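Local coordinates for protein acyl-coenzyme A oxidase acox-1.1 (Caenorhabditis elegans, PDB 5K3H) that catalyses the FAD-dependent desaturation of acyl-CoA side chains to (2E)-enoyl-CoA, with release of hydrogen peroxide, in the first step of peroxisomal beta-oxidation, at residues M305-L310 against S613-W618; T314-V319 against G634-N639; K333-Q338 against H342-F347; P346-A351 against P609-L614; Q404-M407 against G413-M416. One frame throughout, in Å; residues are numbered along the deposited sequence.

Contact 1: residues M305-L310 against S613-W618; sequences MLSYAL and SLLDSW
Ser307 and Leu310, one turn apart on helix 300-319, meet Leu615 and Trp618 in the C-terminal part of helix 590-616 and just after it, a buried junction in the all-helical part of the acyl-CoA oxidase fold. The aromatic share of the contact belongs to Ser307, which lies over one face of the Trp618 indole. Its CB makes a CH-pi contact, 4.0 Å from the centroid of the six-membered ring and 14° off the ring normal. With OG anti to the backbone N (chi1 -173°), the hydroxyl reaches across the same face, toward the rim. The Trp618 ring also has Leu614 O at its edge, in plane. The apolar share is carried by Leu615, whose two methyls both meet Leu310: CD2 packs on Leu310 CB at 3.6 Å, while CD1 lies against the backbone carbonyl oxygen. An alanine in place of Trp618 would probably take away the indole face under Ser307 CB and OG and open a gap beside helix 300-319. Around this packing, Asn311 ND2 bonds both Ser307 O and Leu615 O, tying the two backbones together, and Ile34 of helix 27-35 also touches Trp618. The hydroxyl oxygen Ser307 OG stands 3.3 Å from Trp618 CG.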
# COMPACT_ATOMS: atom_id res chain seq x y z
N MET B 305 8.75 0.28 -12.61
CA MET B 305 7.69 0.85 -11.78
C MET B 305 8.27 1.58 -10.59
O MET B 305 7.82 2.67 -10.25
CB MET B 305 6.74 -0.23 -11.27
CG MET B 305 6.22 -1.14 -12.33
SD MET B 305 4.81 -0.42 -13.15
CE MET B 305 3.71 -1.68 -12.65
N LEU B 306 9.22 0.95 -9.89
CA LEU B 306 9.85 1.60 -8.74
C LEU B 306 10.51 2.88 -9.18
O LEU B 306 10.32 3.93 -8.56
CB LEU B 306 10.85 0.65 -8.07
CG LEU B 306 11.57 1.03 -6.76
CD1 LEU B 306 10.63 1.54 -5.69
CD2 LEU B 306 12.37 -0.14 -6.21
N SER B 307 11.18 2.85 -10.32
CA SER B 307 11.81 4.06 -10.84
C SER B 307 10.78 5.10 -11.27
O SER B 307 11.00 6.31 -11.08
CB SER B 307 12.76 3.68 -11.98
OG SER B 307 13.53 4.81 -12.41
N TYR B 308 9.63 4.69 -11.84
CA TYR B 308 8.55 5.66 -12.06
C TYR B 308 8.27 6.43 -10.78
O TYR B 308 8.25 7.67 -10.78
CB TYR B 308 7.23 5.00 -12.49
CG TYR B 308 7.11 4.51 -13.90
CD1 TYR B 308 7.96 4.96 -14.91
CD2 TYR B 308 6.14 3.56 -14.23
CE1 TYR B 308 7.83 4.47 -16.21
CE2 TYR B 308 6.01 3.07 -15.52
CZ TYR B 308 6.86 3.52 -16.50
OH TYR B 308 6.72 3.02 -17.78
N ALA B 309 8.03 5.70 -9.68
CA ALA B 309 7.62 6.35 -8.44
C ALA B 309 8.73 7.24 -7.88
O ALA B 309 8.45 8.33 -7.38
CB ALA B 309 7.21 5.29 -7.42
N LEU B 310 9.99 6.81 -8.00
CA LEU B 310 11.07 7.61 -7.43
C LEU B 310 11.35 8.85 -8.25
O LEU B 310 11.65 9.92 -7.69
CB LEU B 310 12.32 6.75 -7.28
CG LEU B 310 12.17 5.65 -6.21
CD1 LEU B 310 13.24 4.58 -6.43
CD2 LEU B 310 12.27 6.24 -4.84
N SER B 613 19.69 12.96 -11.13
CA SER B 613 20.27 12.51 -12.39
C SER B 613 20.21 10.99 -12.52
O SER B 613 19.95 10.46 -13.61
CB SER B 613 21.70 13.02 -12.52
OG SER B 613 21.70 14.45 -12.52
N LEU B 614 20.39 10.27 -11.41
CA LEU B 614 20.26 8.81 -11.42
C LEU B 614 18.87 8.37 -11.85
O LEU B 614 18.73 7.31 -12.49
CB LEU B 614 20.55 8.23 -10.03
CG LEU B 614 22.02 8.21 -9.60
CD1 LEU B 614 22.11 8.01 -8.12
CD2 LEU B 614 22.80 7.12 -10.37
N LEU B 615 17.84 9.15 -11.54
CA LEU B 615 16.50 8.81 -11.97
C LEU B 615 16.19 9.34 -13.37
O LEU B 615 15.49 8.67 -14.12
CB LEU B 615 15.49 9.35 -10.96
CG LEU B 615 15.61 8.69 -9.58
CD1 LEU B 615 14.94 9.57 -8.54
CD2 LEU B 615 15.02 7.27 -9.59
N ASP B 616 16.71 10.53 -13.73
CA ASP B 616 16.60 10.99 -15.11
C ASP B 616 17.21 10.01 -16.10
O ASP B 616 16.79 9.97 -17.25
CB ASP B 616 17.31 12.33 -15.32
CG ASP B 616 16.56 13.50 -14.75
OD1 ASP B 616 15.31 13.43 -14.61
OD2 ASP B 616 17.23 14.53 -14.51
N SER B 617 18.23 9.26 -15.68
CA SER B 617 18.90 8.35 -16.60
C SER B 617 17.99 7.24 -17.11
O SER B 617 18.34 6.58 -18.09
CB SER B 617 20.15 7.76 -15.95
OG SER B 617 21.11 8.78 -15.68
N TRP B 618 16.87 6.98 -16.44
CA TRP B 618 15.91 6.02 -16.98
C TRP B 618 15.13 6.59 -18.16
O TRP B 618 14.46 5.82 -18.87
CB TRP B 618 14.97 5.57 -15.88
CG TRP B 618 15.67 4.77 -14.89
CD1 TRP B 618 16.58 5.22 -13.98
CD2 TRP B 618 15.53 3.38 -14.66
NE1 TRP B 618 17.03 4.18 -13.21
CE2 TRP B 618 16.39 3.03 -13.61
CE3 TRP B 618 14.75 2.38 -15.24
CZ2 TRP B 618 16.50 1.74 -13.12
CZ3 TRP B 618 14.86 1.08 -14.75
CH2 TRP B 618 15.72 0.78 -13.70

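Contact 2: residues T314-V319 against G634-N639; sequences TRYSAV and GHVYEN
Tyr316 and Val319, one turn apart near the end of helix 300-319, rest against the turn and first residues that lead into helix 636-645. Ahead of them Arg315 sets out toward the same turn, but its guanidinium leads off to Asp616, with which it forms a salt bridge, and to Gly630 O. Tyr316 comes next. Its ring is carried out by a CG anti to the backbone N (chi1 179°), and the edge, not the face, meets Val636: CD1 lies 4.4 Å from Val636 CG1, near the plane of the ring. The phenol oxygen is hydrogen-bonded to His412 ND1, which fixes the far end of the ring. The arrangement packs a helix end of the C-alpha1 region against the C-terminal helical region of the oxidase, close to Arg320, an FAD-binding residue that Tyr637 OH contacts by a hydrogen bond. Val319 closes the segment, and its two methyls divide the work. CG2 meets Val636 CG2 at 3.9 Å, the two valine side chains crossing at about a right angle, and CG1 lies 3.8 Å from Gly634 O. Gly634 has a positive phi of 80°, a backbone shape that glycine adopts readily, and a CB added there would lie near this same methyl. Beyond it, His635 is the centre of an inverse gamma turn, and Asn639 ND2 turns back to His635 O with a 2.8 Å bond lying in the carbonyl plane.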
# COMPACT_ATOMS: atom_id res chain seq x y z
N THR B 314 11.15 12.16 -6.18
CA THR B 314 12.41 12.89 -6.01
C THR B 314 12.39 14.22 -6.76
O THR B 314 12.89 15.23 -6.25
CB THR B 314 13.59 12.02 -6.46
OG1 THR B 314 13.51 10.70 -5.85
CG2 THR B 314 14.93 12.68 -6.11
N ARG B 315 11.80 14.26 -7.96
CA ARG B 315 11.58 15.56 -8.62
C ARG B 315 10.73 16.49 -7.75
O ARG B 315 11.10 17.65 -7.53
CB ARG B 315 10.93 15.33 -9.99
CG ARG B 315 11.90 14.83 -11.04
CD ARG B 315 11.18 14.32 -12.26
NE ARG B 315 12.12 13.92 -13.29
CZ ARG B 315 11.77 13.48 -14.50
NH1 ARG B 315 10.50 13.37 -14.83
NH2 ARG B 315 12.71 13.17 -15.36
N TYR B 316 9.59 16.00 -7.24
CA TYR B 316 8.74 16.80 -6.37
C TYR B 316 9.48 17.25 -5.11
O TYR B 316 9.29 18.39 -4.66
CB TYR B 316 7.47 16.02 -6.01
CG TYR B 316 6.54 16.77 -5.09
CD1 TYR B 316 5.81 17.85 -5.55
CD2 TYR B 316 6.40 16.40 -3.77
CE1 TYR B 316 4.97 18.56 -4.69
CE2 TYR B 316 5.56 17.09 -2.92
CZ TYR B 316 4.85 18.17 -3.38
OH TYR B 316 4.01 18.84 -2.52
N SER B 317 10.34 16.40 -4.55
CA SER B 317 11.11 16.80 -3.37
C SER B 317 12.08 17.92 -3.70
O SER B 317 12.42 18.72 -2.81
CB SER B 317 11.89 15.62 -2.80
OG SER B 317 11.06 14.60 -2.28
N ALA B 318 12.50 18.04 -4.96
CA ALA B 318 13.39 19.13 -5.36
C ALA B 318 12.63 20.45 -5.54
O ALA B 318 13.18 21.53 -5.27
CB ALA B 318 14.14 18.77 -6.65
N VAL B 319 11.36 20.39 -5.95
CA VAL B 319 10.59 21.61 -6.18
C VAL B 319 9.75 22.03 -4.96
O VAL B 319 9.39 23.21 -4.85
CB VAL B 319 9.71 21.44 -7.43
CG1 VAL B 319 10.50 20.77 -8.53
CG2 VAL B 319 8.45 20.65 -7.15
N GLY B 634 9.47 20.36 -13.87
CA GLY B 634 9.37 20.83 -12.50
C GLY B 634 8.36 21.94 -12.25
O GLY B 634 8.35 22.51 -11.15
N HIS B 635 7.52 22.27 -13.23
CA HIS B 635 6.48 23.27 -13.04
C HIS B 635 5.22 22.58 -12.52
O HIS B 635 4.23 22.38 -13.24
CB HIS B 635 6.22 24.03 -14.34
CG HIS B 635 7.40 24.81 -14.83
ND1 HIS B 635 8.10 25.67 -14.02
CD2 HIS B 635 7.98 24.87 -16.05
CE1 HIS B 635 9.08 26.22 -14.71
NE2 HIS B 635 9.03 25.75 -15.95
N VAL B 636 5.28 22.21 -11.24
CA VAL B 636 4.24 21.38 -10.65
C VAL B 636 2.99 22.18 -10.36
O VAL B 636 1.88 21.78 -10.73
CB VAL B 636 4.76 20.66 -9.40
CG1 VAL B 636 3.59 20.06 -8.63
CG2 VAL B 636 5.75 19.57 -9.80
N TYR B 637 3.12 23.32 -9.66
CA TYR B 637 1.95 24.01 -9.13
C TYR B 637 1.05 24.55 -10.23
O TYR B 637 -0.18 24.42 -10.15
CB TYR B 637 2.36 25.15 -8.19
CG TYR B 637 3.04 24.65 -6.93
CD1 TYR B 637 2.55 23.54 -6.26
CD2 TYR B 637 4.16 25.28 -6.43
CE1 TYR B 637 3.17 23.06 -5.12
CE2 TYR B 637 4.78 24.83 -5.29
CZ TYR B 637 4.29 23.72 -4.63
OH TYR B 637 4.92 23.27 -3.47
N GLU B 638 1.64 25.15 -11.25
CA GLU B 638 0.85 25.72 -12.33
C GLU B 638 0.07 24.63 -13.05
O GLU B 638 -1.12 24.81 -13.36
CB GLU B 638 1.79 26.47 -13.27
CG GLU B 638 1.17 26.84 -14.60
CD GLU B 638 0.66 28.28 -14.62
OE1 GLU B 638 0.32 28.81 -13.53
OE2 GLU B 638 0.62 28.87 -15.73
N ASN B 639 0.69 23.48 -13.30
CA ASN B 639 0.01 22.42 -14.02
C ASN B 639 -0.88 21.57 -13.11
O ASN B 639 -1.79 20.90 -13.60
CB ASN B 639 1.02 21.53 -14.76
CG ASN B 639 1.68 22.26 -15.91
OD1 ASN B 639 1.04 22.59 -16.92
ND2 ASN B 639 2.97 22.53 -15.77

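Contact 3: residues K333-Q338 against H342-F347; sequences KVLEYQ and HRLFPF
The start of helix 338-367 carries His342 and Arg343, which bind the FAD shared between the two subunits, and the short 3-10 segment 334-336 leads into it. Tyr337 stands at the N-cap position. The first turn is closed by the backbone bond from His342 N to Gln338 O, 2.8 Å long with an N-H...acceptor angle of 153°. The same carbonyl oxygen also lies 3.2 Å from His342 CB, so the base of this side chain lies close to the oxygen that its own N-H bonds. The ring itself leads away from Gln338, because CG is anti to the backbone N (chi1 -176°), and it meets the ring of Tyr573.

The apolar half of the contact belongs to Leu335. Its CD1 methyl approaches the edge of the Phe345 ring near the ring plane, 3.7 Å from CZ, and the two side chains cross at about a right angle. The same methyl lies at 4.5 Å from Leu344 CD1, a looser touch. Phe345 is also packed against Leu604, Arg608 and Ala611 of helix 590-616, so this ring ties the entry segment to that helix.

The amide end of Gln338 is directed at the second subunit, where its OE1 accepts a hydrogen bond from Val529 N, and Asn525 of that subunit bonds Gln338 N. The chemistry thus divides in two: apolar packing seats the 3-10 segment against its own chain, while the backbone N and side-chain amide of Gln338 bond the second subunit, consistent with a cofactor site built at the dimer interface.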
# COMPACT_ATOMS: atom_id res chain seq x y z
N LYS B 333 14.13 22.96 0.32
CA LYS B 333 13.58 21.84 -0.42
C LYS B 333 13.45 20.65 0.52
O LYS B 333 14.37 20.36 1.28
CB LYS B 333 14.51 21.47 -1.57
CG LYS B 333 14.77 22.55 -2.57
CD LYS B 333 15.87 22.12 -3.51
CE LYS B 333 16.22 23.20 -4.50
NZ LYS B 333 17.26 22.73 -5.47
N VAL B 334 12.32 19.93 0.46
CA VAL B 334 12.23 18.79 1.36
C VAL B 334 13.29 17.74 1.05
O VAL B 334 13.66 16.97 1.94
CB VAL B 334 10.82 18.17 1.36
CG1 VAL B 334 9.82 19.22 1.79
CG2 VAL B 334 10.46 17.61 0.01
N LEU B 335 13.87 17.76 -0.15
CA LEU B 335 15.03 16.92 -0.46
C LEU B 335 16.19 17.18 0.49
O LEU B 335 17.08 16.34 0.61
CB LEU B 335 15.49 17.15 -1.90
CG LEU B 335 16.47 16.20 -2.63
CD1 LEU B 335 16.01 14.76 -2.66
CD2 LEU B 335 16.81 16.68 -4.07
N GLU B 336 16.17 18.30 1.20
CA GLU B 336 17.24 18.66 2.13
C GLU B 336 17.24 17.80 3.39
O GLU B 336 18.30 17.63 4.01
CB GLU B 336 17.07 20.14 2.54
CG GLU B 336 18.33 20.97 2.59
CD GLU B 336 19.07 20.98 1.28
OE1 GLU B 336 18.58 21.61 0.31
OE2 GLU B 336 20.14 20.31 1.23
N TYR B 337 16.10 17.21 3.76
CA TYR B 337 15.94 16.52 5.03
C TYR B 337 16.51 15.11 4.97
O TYR B 337 16.22 14.35 4.04
CB TYR B 337 14.47 16.45 5.42
CG TYR B 337 13.83 17.79 5.70
CD1 TYR B 337 14.31 18.60 6.72
CD2 TYR B 337 12.74 18.24 4.95
CE1 TYR B 337 13.75 19.85 7.00
CE2 TYR B 337 12.16 19.50 5.22
CZ TYR B 337 12.68 20.28 6.26
OH TYR B 337 12.14 21.51 6.53
N GLN B 338 17.32 14.75 5.99
CA GLN B 338 17.84 13.39 6.06
C GLN B 338 16.71 12.38 6.04
O GLN B 338 16.81 11.30 5.43
CB GLN B 338 18.66 13.22 7.34
CG GLN B 338 19.37 11.86 7.41
CD GLN B 338 20.01 11.63 8.75
OE1 GLN B 338 19.33 11.48 9.76
NE2 GLN B 338 21.33 11.64 8.78
N HIS B 342 16.42 9.45 3.38
CA HIS B 342 16.41 8.09 3.88
C HIS B 342 15.25 7.29 3.31
O HIS B 342 15.34 6.06 3.17
CB HIS B 342 16.37 8.09 5.41
CG HIS B 342 16.46 6.73 6.04
ND1 HIS B 342 15.39 6.13 6.68
CD2 HIS B 342 17.49 5.85 6.14
CE1 HIS B 342 15.76 4.95 7.15
NE2 HIS B 342 17.02 4.75 6.83
N ARG B 343 14.14 7.95 2.99
CA ARG B 343 12.98 7.22 2.48
C ARG B 343 12.92 7.18 0.96
O ARG B 343 12.00 6.57 0.40
CB ARG B 343 11.69 7.84 3.06
CG ARG B 343 11.18 9.04 2.29
CD ARG B 343 10.18 9.84 3.10
NE ARG B 343 9.17 9.00 3.68
CZ ARG B 343 8.10 9.45 4.34
NH1 ARG B 343 7.92 10.76 4.50
NH2 ARG B 343 7.22 8.58 4.85
N LEU B 344 13.89 7.79 0.26
CA LEU B 344 13.96 7.77 -1.19
C LEU B 344 15.21 7.08 -1.72
O LEU B 344 15.10 6.17 -2.55
CB LEU B 344 13.90 9.21 -1.75
CG LEU B 344 12.65 10.11 -1.64
CD1 LEU B 344 13.02 11.47 -2.15
CD2 LEU B 344 11.43 9.57 -2.42
N PHE B 345 16.41 7.51 -1.27
CA PHE B 345 17.65 7.12 -1.94
C PHE B 345 17.93 5.62 -1.81
O PHE B 345 18.47 5.03 -2.76
CB PHE B 345 18.86 7.90 -1.43
CG PHE B 345 18.77 9.40 -1.64
CD1 PHE B 345 17.80 9.95 -2.48
CD2 PHE B 345 19.61 10.26 -0.93
CE1 PHE B 345 17.71 11.32 -2.63
CE2 PHE B 345 19.52 11.61 -1.08
CZ PHE B 345 18.57 12.15 -1.93
N PRO B 346 17.63 4.96 -0.69
CA PRO B 346 17.85 3.51 -0.66
C PRO B 346 17.04 2.76 -1.69
O PRO B 346 17.42 1.64 -2.05
CB PRO B 346 17.47 3.13 0.79
CG PRO B 346 17.69 4.37 1.59
CD PRO B 346 17.24 5.46 0.65
N PHE B 347 15.92 3.31 -2.15
CA PHE B 347 15.08 2.67 -3.14
C PHE B 347 15.50 3.01 -4.56
O PHE B 347 15.19 2.26 -5.49
CB PHE B 347 13.63 3.06 -2.90
CG PHE B 347 13.15 2.65 -1.54
CD1 PHE B 347 12.87 1.32 -1.26
CD2 PHE B 347 13.04 3.58 -0.51
CE1 PHE B 347 12.47 0.94 0.00
CE2 PHE B 347 12.63 3.19 0.77
CZ PHE B 347 12.34 1.88 1.01

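Contact 4: residues P346-A351 against P609-L614; sequences PFIARA and PNAVSL
Ile348 is directed from helix 338-367 toward helix 590-616 and meets Ala611 and Leu614 there, each branch of its side chain taking a different partner. The longer branch has CG1 anti to the carbonyl carbon (chi1 -55°) and is extended at chi2, 177°, which carries CD1 out to Ala611. That methyl lies 4.2 Å from Ala611 CB and equally far from the carbonyl oxygen of the same residue. The shorter branch, CG2, lies anti to the backbone N and rests on Leu614 CB, again at 4.2 Å. Ala611 and Leu614 are one turn apart, so the side chain, branched at CB, spans a full turn of the partner helix. The meeting on that side is with the base of Leu614, at CB; the Leu614 side chain is also packed on Phe25.

The contact is a buried helix-to-helix packing that joins the C-alpha1 region to the C-terminal helical region within one subunit. Nearby, Tyr352 OH of helix 338-367 bonds Leu614 O, a polar tie beside the apolar one, while Arg350 is directed elsewhere, to Glu574 and Glu400.

Methyl and methylene groups meet here at van der Waals distance and rather loosely, over a modest 113 Å², so the two helices are held at this point by shape and by the exclusion of water, without charge or directional bonding between the side chains.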
# COMPACT_ATOMS: atom_id res chain seq x y z
N PRO B 346 17.63 4.96 -0.69
CA PRO B 346 17.85 3.51 -0.66
C PRO B 346 17.04 2.76 -1.69
O PRO B 346 17.42 1.64 -2.05
CB PRO B 346 17.47 3.13 0.79
CG PRO B 346 17.69 4.37 1.59
CD PRO B 346 17.24 5.46 0.65
N PHE B 347 15.92 3.31 -2.15
CA PHE B 347 15.08 2.67 -3.14
C PHE B 347 15.50 3.01 -4.56
O PHE B 347 15.19 2.26 -5.49
CB PHE B 347 13.63 3.06 -2.90
CG PHE B 347 13.15 2.65 -1.54
CD1 PHE B 347 12.87 1.32 -1.26
CD2 PHE B 347 13.04 3.58 -0.51
CE1 PHE B 347 12.47 0.94 0.00
CE2 PHE B 347 12.63 3.19 0.77
CZ PHE B 347 12.34 1.88 1.01
N ILE B 348 16.21 4.12 -4.75
CA ILE B 348 16.90 4.30 -6.02
C ILE B 348 17.90 3.17 -6.19
O ILE B 348 17.95 2.52 -7.24
CB ILE B 348 17.59 5.67 -6.09
CG1 ILE B 348 16.56 6.78 -5.82
CG2 ILE B 348 18.27 5.81 -7.46
CD1 ILE B 348 17.12 8.22 -5.78
N ALA B 349 18.65 2.87 -5.12
CA ALA B 349 19.62 1.78 -5.15
C ALA B 349 18.95 0.47 -5.51
O ALA B 349 19.44 -0.26 -6.37
CB ALA B 349 20.32 1.66 -3.79
N ARG B 350 17.82 0.15 -4.87
CA ARG B 350 17.10 -1.09 -5.16
C ARG B 350 16.64 -1.15 -6.61
O ARG B 350 16.57 -2.25 -7.18
CB ARG B 350 15.88 -1.26 -4.24
CG ARG B 350 16.17 -1.59 -2.83
CD ARG B 350 14.91 -1.79 -1.96
NE ARG B 350 15.32 -2.26 -0.65
CZ ARG B 350 14.53 -2.57 0.38
NH1 ARG B 350 13.20 -2.47 0.29
NH2 ARG B 350 15.09 -2.98 1.52
N ALA B 351 16.22 -0.02 -7.21
CA ALA B 351 15.75 -0.08 -8.60
C ALA B 351 16.88 -0.49 -9.55
O ALA B 351 16.70 -1.40 -10.37
CB ALA B 351 15.15 1.26 -9.04
N PRO B 609 23.59 14.86 -4.68
CA PRO B 609 23.80 15.64 -5.92
C PRO B 609 23.54 14.84 -7.18
O PRO B 609 23.29 15.43 -8.24
CB PRO B 609 25.28 16.05 -5.85
CG PRO B 609 25.74 15.73 -4.51
CD PRO B 609 24.82 14.75 -3.88
N ASN B 610 23.59 13.52 -7.10
CA ASN B 610 23.38 12.67 -8.25
C ASN B 610 22.00 12.06 -8.26
O ASN B 610 21.67 11.31 -9.20
CB ASN B 610 24.43 11.55 -8.30
CG ASN B 610 25.69 11.97 -9.02
OD1 ASN B 610 25.64 12.76 -9.98
ND2 ASN B 610 26.82 11.45 -8.57
N ALA B 611 21.19 12.31 -7.22
CA ALA B 611 19.95 11.54 -7.05
C ALA B 611 18.97 11.80 -8.19
O ALA B 611 18.41 10.85 -8.76
CB ALA B 611 19.32 11.84 -5.68
N VAL B 612 18.70 13.08 -8.51
CA VAL B 612 17.79 13.39 -9.62
C VAL B 612 18.36 12.87 -10.94
O VAL B 612 17.63 12.35 -11.79
CB VAL B 612 17.49 14.91 -9.67
CG1 VAL B 612 16.77 15.28 -10.95
CG2 VAL B 612 16.63 15.33 -8.47
N SER B 613 19.69 12.96 -11.13
CA SER B 613 20.27 12.51 -12.39
C SER B 613 20.21 10.99 -12.52
O SER B 613 19.95 10.46 -13.61
CB SER B 613 21.70 13.02 -12.52
OG SER B 613 21.70 14.45 -12.52
N LEU B 614 20.39 10.27 -11.41
CA LEU B 614 20.26 8.81 -11.42
C LEU B 614 18.87 8.37 -11.85
O LEU B 614 18.73 7.31 -12.49
CB LEU B 614 20.55 8.23 -10.03
CG LEU B 614 22.02 8.21 -9.60
CD1 LEU B 614 22.11 8.01 -8.12
CD2 LEU B 614 22.80 7.12 -10.37

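Contact 5: residues Q404-M407 against G413-M416; sequences QARM and GYSM
The backbones of helix 382-408 and of the loop that follows it come close at Arg406 and Gly413, whose CA atoms are 5.5 Å apart. Gly413 is suited to this place: a CB added to it would be directed toward the helix and come up against Arg406 O. The aliphatic part of Arg406 runs past the carbonyl of Gly413, with CG 3.7 Å from Gly413 O and CD a little farther from the same oxygen. The chain leaves the helix with CG anti to the backbone N (chi1 -169°) and then bends at chi3, 51°, which turns the guanidinium toward Tyr414. There NH1 comes to 4.4 Å from Tyr414 CD1, near the plane of the ring and at its edge, a loose touch and not a stacked arrangement.

The polar ends of both side chains are engaged elsewhere. Arg406 NH2 forms a salt bridge with Glu403, a residue of its own helix, and Tyr414 OH is hydrogen-bonded to Gly425 O of the second subunit. Gly413 O has a polar partner of its own, Ser418 OG.

This turn-back of the chain at the end of helix 382-408 places the residues after Gly411, a probable FAD-binding residue, in the dimer interface, while Gln404 of the same helix belongs to the ATP site. Chemically, the contact joins apolar methylenes to a backbone carbonyl; the arginine charge is probably balanced mainly by Glu403, and the tyrosine edge is only a loose neighbour of NH1.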
# COMPACT_ATOMS: atom_id res chain seq x y z
N GLN B 404 6.82 4.23 0.12
CA GLN B 404 7.66 5.28 0.70
C GLN B 404 7.69 6.51 -0.20
O GLN B 404 7.63 7.64 0.28
CB GLN B 404 9.06 4.76 0.95
CG GLN B 404 9.12 3.78 2.10
CD GLN B 404 8.58 4.38 3.39
OE1 GLN B 404 8.97 5.47 3.80
NE2 GLN B 404 7.69 3.66 4.05
N ALA B 405 7.77 6.29 -1.52
CA ALA B 405 7.74 7.38 -2.49
C ALA B 405 6.41 8.14 -2.44
O ALA B 405 6.38 9.37 -2.52
CB ALA B 405 7.99 6.84 -3.90
N ARG B 406 5.28 7.42 -2.31
CA ARG B 406 4.02 8.13 -2.19
C ARG B 406 4.01 9.03 -0.94
O ARG B 406 3.63 10.20 -1.01
CB ARG B 406 2.84 7.15 -2.15
CG ARG B 406 1.53 7.91 -2.28
CD ARG B 406 0.35 7.09 -1.93
NE ARG B 406 0.51 6.44 -0.62
CZ ARG B 406 0.28 7.04 0.55
NH1 ARG B 406 -0.14 8.29 0.60
NH2 ARG B 406 0.46 6.37 1.69
N MET B 407 4.40 8.47 0.22
CA MET B 407 4.46 9.23 1.47
C MET B 407 5.43 10.40 1.39
O MET B 407 5.15 11.49 1.91
CB MET B 407 4.83 8.28 2.60
CG MET B 407 3.70 7.36 3.03
SD MET B 407 4.21 6.00 4.10
CE MET B 407 2.89 4.83 3.77
N GLY B 413 0.60 13.76 -2.64
CA GLY B 413 0.80 12.42 -3.16
C GLY B 413 -0.46 11.59 -3.19
O GLY B 413 -0.50 10.56 -3.88
N TYR B 414 -1.48 12.02 -2.44
CA TYR B 414 -2.75 11.31 -2.38
C TYR B 414 -3.60 11.54 -3.62
O TYR B 414 -4.53 10.78 -3.88
CB TYR B 414 -3.52 11.78 -1.15
CG TYR B 414 -4.59 10.85 -0.66
CD1 TYR B 414 -4.26 9.73 0.08
CD2 TYR B 414 -5.94 11.10 -0.89
CE1 TYR B 414 -5.24 8.87 0.55
CE2 TYR B 414 -6.93 10.24 -0.42
CZ TYR B 414 -6.57 9.13 0.31
OH TYR B 414 -7.52 8.26 0.79
N SER B 415 -3.28 12.57 -4.38
CA SER B 415 -3.99 12.89 -5.60
C SER B 415 -3.64 11.90 -6.70
O SER B 415 -2.55 11.31 -6.72
CB SER B 415 -3.62 14.31 -6.04
OG SER B 415 -4.24 14.66 -7.27
N MET B 416 -4.59 11.70 -7.63
CA MET B 416 -4.18 10.97 -8.82
C MET B 416 -3.26 11.80 -9.70
O MET B 416 -2.76 11.29 -10.71
CB MET B 416 -5.37 10.50 -9.64
CG MET B 416 -6.23 9.45 -8.95
SD MET B 416 -5.36 8.02 -8.24
CE MET B 416 -4.37 7.49 -9.64

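Contacts 1, 3 and 4 lie close together, with contact 4 central: its centre is about 7 Å from that of contact 1 and about 10 Å from that of contact 3. Helix 300-319 serves contacts 1 and 2, helix 338-367 contacts 3 and 4, and helix 590-616 contacts 1 and 4; contact 5 lies at the end of helix 382-408. Contacts 3 and 5 are local, in series, and nested inside the loop closed by contact 1, whereas contacts 1, 2 and 4 join residues more than 250 positions apart, bringing the C-terminal helical region onto the C-alpha1 region. Contacts 2, 3 and 5 also touch the second subunit, and contacts 3 and 5 hold residues of the dimer's shared FAD and ATP sites.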